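Local coordinates for protein putative thioesterase (Novosphingobium aromaticivorans, PDB 3CJY) that probably hydrolyses acyl-CoA thioesters, as expected of a double hot-dog acyl-CoA thioesterase, and binds a calcium ion, at residues T164-R169 and C222-P227; F187-L192 and Q253-K258. All coordinates share one frame; numbering follows the deposited sequence.

Interaction 1: T164-R169 and C222-P227; sequences TRLWLR and CDMIIP
Met-224, present as selenomethionine, lies side by side with Thr-164 and rests its CE methyl 3.5 Å from Thr-164 CG2. A bend at chi3 (-75°) places CE there. The same CE also meets Leu-166 CD1 at 3.8 Å, so one methyl bridges two residues of the facing strand. Further along, Leu-168 CD1 packs against Cys-222 CB at 3.5 Å.

The two strands are antiparallel. Thr-164 with Met-224 and Leu-166 with Cys-222 are hydrogen-bonded pairs, each closed by two backbone bonds. Arg-165 and Asp-223 form the non-hydrogen-bonded pair between them, and their side chains lie on the other face of the sheet.

There Arg-165 NE donates to Asp-223 OD1 at 2.9 Å in a nearly straight salt bridge (172° at the hydrogen). The oxygen lies in the guanidinium plane, but the nitrogen stands above the carboxylate plane. The two planes are 54° apart. A water makes a second link, accepting from Arg-165 NH2 at 3.0 Å and donating to Asp-223 OD2. Trp-241 NE1 also bonds to OD2. An alanine here in place of the arginine would probably leave the buried Asp-223 carboxylate without its charged mate and the water without one of its anchors.

Strand 163-170 is flanked by strand 149-153, and strand 220-230 by strand 233-241. The face with Thr-164 and Met-224 is packed by helix 188-196, through Leu-188 and Ala-191, within the C-terminal hot-dog domain.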
# COMPACT_ATOMS: atom_id res chain seq x y z
N THR A 164 10.84 11.29 9.30
CA THR A 164 11.79 10.61 10.21
C THR A 164 12.70 9.75 9.34
O THR A 164 12.22 8.93 8.53
CB THR A 164 11.08 9.79 11.28
OG1 THR A 164 10.36 10.67 12.16
CG2 THR A 164 12.08 8.93 12.08
N ARG A 165 14.00 9.99 9.46
CA ARG A 165 15.02 9.23 8.73
C ARG A 165 16.00 8.59 9.69
O ARG A 165 16.66 9.26 10.48
CB ARG A 165 15.74 10.11 7.73
CG ARG A 165 14.84 10.66 6.67
CD ARG A 165 15.44 11.75 5.83
NE ARG A 165 14.64 11.92 4.63
CZ ARG A 165 14.48 13.05 3.99
NH1 ARG A 165 15.03 14.15 4.46
NH2 ARG A 165 13.74 13.08 2.89
N LEU A 166 15.99 7.26 9.71
CA LEU A 166 16.83 6.46 10.59
C LEU A 166 17.73 5.50 9.79
O LEU A 166 17.29 4.93 8.79
CB LEU A 166 15.91 5.60 11.49
CG LEU A 166 14.89 6.35 12.33
CD1 LEU A 166 14.04 5.27 13.07
CD2 LEU A 166 15.57 7.21 13.32
N TRP A 167 18.95 5.32 10.26
CA TRP A 167 19.80 4.25 9.80
C TRP A 167 19.51 3.05 10.72
O TRP A 167 19.57 3.15 11.96
CB TRP A 167 21.30 4.59 9.85
CG TRP A 167 21.79 5.49 8.79
CD1 TRP A 167 22.20 6.77 8.94
CD2 TRP A 167 21.94 5.18 7.40
NE1 TRP A 167 22.63 7.28 7.75
CE2 TRP A 167 22.45 6.34 6.77
CE3 TRP A 167 21.70 4.07 6.63
CZ2 TRP A 167 22.75 6.38 5.40
CZ3 TRP A 167 21.99 4.11 5.27
CH2 TRP A 167 22.51 5.24 4.68
N LEU A 168 19.22 1.92 10.11
CA LEU A 168 18.90 0.69 10.83
C LEU A 168 19.82 -0.45 10.42
O LEU A 168 20.12 -0.61 9.26
CB LEU A 168 17.46 0.23 10.56
CG LEU A 168 16.37 1.24 10.87
CD1 LEU A 168 15.01 0.64 10.39
CD2 LEU A 168 16.35 1.65 12.33
N ARG A 169 20.26 -1.22 11.39
CA ARG A 169 21.11 -2.36 11.09
C ARG A 169 20.82 -3.48 12.06
O ARG A 169 20.84 -3.27 13.30
CB ARG A 169 22.58 -1.98 11.17
CG ARG A 169 23.46 -3.18 10.75
CD ARG A 169 24.92 -2.85 10.70
NE ARG A 169 25.50 -2.40 11.96
CZ ARG A 169 26.77 -1.98 12.04
NH1 ARG A 169 27.53 -1.98 10.96
NH2 ARG A 169 27.29 -1.55 13.19
N CYS A 222 16.03 4.05 6.51
CA CYS A 222 14.59 3.91 6.75
C CYS A 222 14.05 5.34 6.69
O CYS A 222 14.14 6.13 7.63
CB CYS A 222 14.34 3.21 8.09
SG CYS A 222 12.60 3.13 8.53
N ASP A 223 13.51 5.66 5.53
CA ASP A 223 13.12 7.03 5.15
C ASP A 223 11.61 7.17 5.11
O ASP A 223 10.98 6.78 4.14
CB ASP A 223 13.78 7.21 3.75
CG ASP A 223 13.60 8.58 3.15
OD1 ASP A 223 13.19 9.51 3.85
OD2 ASP A 223 13.90 8.69 1.93
N MSE A 224 11.07 7.77 6.18
CA MSE A 224 9.65 7.82 6.50
C MSE A 224 9.01 9.17 6.50
O MSE A 224 9.62 10.20 6.82
CB MSE A 224 9.43 7.21 7.92
CG MSE A 224 9.91 5.79 8.06
SE MSE A 224 9.73 4.94 9.74
CE MSE A 224 11.17 5.87 10.62
N ILE A 225 7.73 9.17 6.14
CA ILE A 225 6.92 10.36 6.25
C ILE A 225 5.54 10.00 6.78
O ILE A 225 4.96 8.96 6.42
CB ILE A 225 6.81 11.14 4.87
CG1 ILE A 225 6.10 12.48 5.05
CG2 ILE A 225 6.08 10.26 3.84
CD1 ILE A 225 6.25 13.45 3.87
N ILE A 226 5.01 10.86 7.64
CA ILE A 226 3.59 10.80 8.07
C ILE A 226 2.98 12.06 7.47
O ILE A 226 3.19 13.17 7.95
CB ILE A 226 3.42 10.86 9.62
CG1 ILE A 226 4.21 9.75 10.31
CG2 ILE A 226 1.96 10.76 9.94
CD1 ILE A 226 3.77 8.33 9.94
N PRO A 227 2.25 11.93 6.35
CA PRO A 227 1.83 13.15 5.68
C PRO A 227 0.55 13.80 6.21
O PRO A 227 0.34 15.00 6.05
CB PRO A 227 1.62 12.67 4.22
CG PRO A 227 1.15 11.30 4.37
CD PRO A 227 1.99 10.74 5.52
O HOH W 1 13.37 10.94 0.87

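Interaction 2: F187-L192 and Q253-K258; sequences FLPIAL and QSLLLK
Leu-188 and Pro-189, in the first turn of helix 188-196, lie over Gln-253 and Leu-255 of strand 247-256. The short helix and strand axes approach to 10.0 Å, and their directions differ by 54°. No hydrogen bond joins the two segments. The gap is filled mainly by side chains, as where a hot-dog helix packs on its sheet.

With CG anti to the backbone N (chi1 177°), the Leu-192 side chain reaches out to Leu-255, tip to tip. Their CD2 methyls are 3.6 Å apart. The same Leu-192 CD2 also touches Leu-257 CD2 at 3.8 Å, and these two side chains cross at a slant. The Leu-192 CD2 methyl thus meets a leucine of the strand and one just past its end.

Leu-255 CD2 also packs on Pro-189, 3.9 Å from its CG. The proline ring crosses both Leu-255 and Gln-253 at about a right angle. Gln-253 OE1 is 3.8 Å from Pro-189 CG. Gln-253 NE2 lies 3.9 Å from Leu-188 CB. These are packing contacts. The buried amide is held by other partners: OE1 bonds to Ser-204 OG, and NE2 to Asp-186 OD1, just ahead of the helix. Both ends being bonded, the amide is likely to be fixed in its rotation.

Phe-113 of the second subunit also packs on Leu-257. Strand 247-256 runs between strands 203-211 and 233-241. The helix reaches both neighbours, with Pro-189 on Ser-204, Leu-188 on Val-238 and Leu-192 on Ala-234.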
# COMPACT_ATOMS: atom_id res chain seq x y z
N PHE A 187 8.67 0.35 10.96
CA PHE A 187 9.14 1.36 11.88
C PHE A 187 8.29 2.67 11.78
O PHE A 187 8.51 3.64 12.50
CB PHE A 187 10.62 1.66 11.67
CG PHE A 187 11.54 0.75 12.44
CD1 PHE A 187 11.53 -0.62 12.22
CD2 PHE A 187 12.45 1.29 13.36
CE1 PHE A 187 12.35 -1.46 12.92
CE2 PHE A 187 13.31 0.45 14.06
CZ PHE A 187 13.26 -0.93 13.82
N LEU A 188 7.27 2.65 10.94
CA LEU A 188 6.43 3.85 10.77
C LEU A 188 5.74 4.27 12.06
O LEU A 188 5.49 5.45 12.22
CB LEU A 188 5.42 3.73 9.61
CG LEU A 188 6.00 4.09 8.26
CD1 LEU A 188 5.12 3.62 7.12
CD2 LEU A 188 6.25 5.61 8.18
N PRO A 189 5.34 3.32 12.94
CA PRO A 189 4.76 3.84 14.20
C PRO A 189 5.69 4.80 14.98
O PRO A 189 5.25 5.74 15.62
CB PRO A 189 4.38 2.56 14.95
CG PRO A 189 4.16 1.55 13.86
CD PRO A 189 5.17 1.85 12.81
N ILE A 190 7.00 4.61 14.86
CA ILE A 190 7.98 5.48 15.51
C ILE A 190 7.92 6.85 14.83
O ILE A 190 7.92 7.88 15.49
CB ILE A 190 9.40 4.87 15.45
CG1 ILE A 190 9.46 3.61 16.34
CG2 ILE A 190 10.43 5.89 15.88
CD1 ILE A 190 10.72 2.84 16.19
N ALA A 191 7.76 6.84 13.52
CA ALA A 191 7.66 8.10 12.77
C ALA A 191 6.38 8.84 13.19
O ALA A 191 6.36 10.07 13.30
CB ALA A 191 7.62 7.84 11.27
N LEU A 192 5.34 8.08 13.49
CA LEU A 192 4.06 8.71 13.91
C LEU A 192 4.25 9.40 15.26
O LEU A 192 3.82 10.53 15.47
CB LEU A 192 2.94 7.69 13.94
CG LEU A 192 1.61 8.22 14.43
CD1 LEU A 192 1.13 9.43 13.58
CD2 LEU A 192 0.57 7.08 14.53
N GLN A 253 1.42 2.14 5.59
CA GLN A 253 0.38 1.67 6.50
C GLN A 253 -0.47 2.81 7.01
O GLN A 253 -0.12 3.98 6.89
CB GLN A 253 0.94 0.98 7.74
CG GLN A 253 1.82 1.90 8.62
CD GLN A 253 2.34 1.20 9.85
OE1 GLN A 253 1.78 1.36 10.94
NE2 GLN A 253 3.39 0.40 9.68
N SER A 254 -1.62 2.42 7.54
CA SER A 254 -2.53 3.31 8.24
C SER A 254 -2.51 2.89 9.67
O SER A 254 -2.25 1.73 9.98
CB SER A 254 -3.95 3.26 7.67
OG SER A 254 -3.91 3.72 6.33
N LEU A 255 -2.75 3.84 10.55
CA LEU A 255 -2.67 3.61 11.99
C LEU A 255 -3.83 4.20 12.74
O LEU A 255 -4.38 5.25 12.38
CB LEU A 255 -1.39 4.24 12.54
CG LEU A 255 0.01 3.94 11.95
CD1 LEU A 255 0.47 5.03 11.00
CD2 LEU A 255 1.05 3.79 13.07
N LEU A 256 -4.20 3.51 13.83
CA LEU A 256 -5.25 3.97 14.75
C LEU A 256 -4.52 4.75 15.82
O LEU A 256 -3.56 4.26 16.45
CB LEU A 256 -5.99 2.79 15.38
CG LEU A 256 -7.10 3.15 16.37
CD1 LEU A 256 -8.31 3.46 15.57
CD2 LEU A 256 -7.38 2.02 17.34
N LEU A 257 -4.96 5.98 16.01
CA LEU A 257 -4.33 6.87 16.97
C LEU A 257 -4.71 6.52 18.40
O LEU A 257 -5.85 6.18 18.70
CB LEU A 257 -4.71 8.35 16.70
CG LEU A 257 -4.17 9.00 15.42
CD1 LEU A 257 -4.48 10.51 15.41
CD2 LEU A 257 -2.69 8.78 15.27
N LYS A 258 -3.72 6.62 19.27
CA LYS A 258 -3.94 6.41 20.70
C LYS A 258 -4.51 7.72 21.18
O LYS A 258 -3.98 8.81 20.88
CB LYS A 258 -2.63 6.08 21.44

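In the fold
From the N terminus, the chain first reaches residues 164-169, then residues 187-192, at the start of helix 188-196. Next come strand residues 222-227 and finally 253-258. Interaction 1 closes a loop of 52 residues that contains helices 178-185 and 188-196. Interaction 2 closes one of 60 residues that contains strand 220-230. The two loops therefore cross. Interaction 2 ties helix 188-196 to the sheet of the C-terminal hot-dog domain. Interaction 1 joins two strands of the same sheet, which the helix also touches through Met-224. Their centres are about 12 Å apart, and Met-224 SE packs 3.3 Å from Phe-187 O. Both also reach the second subunit.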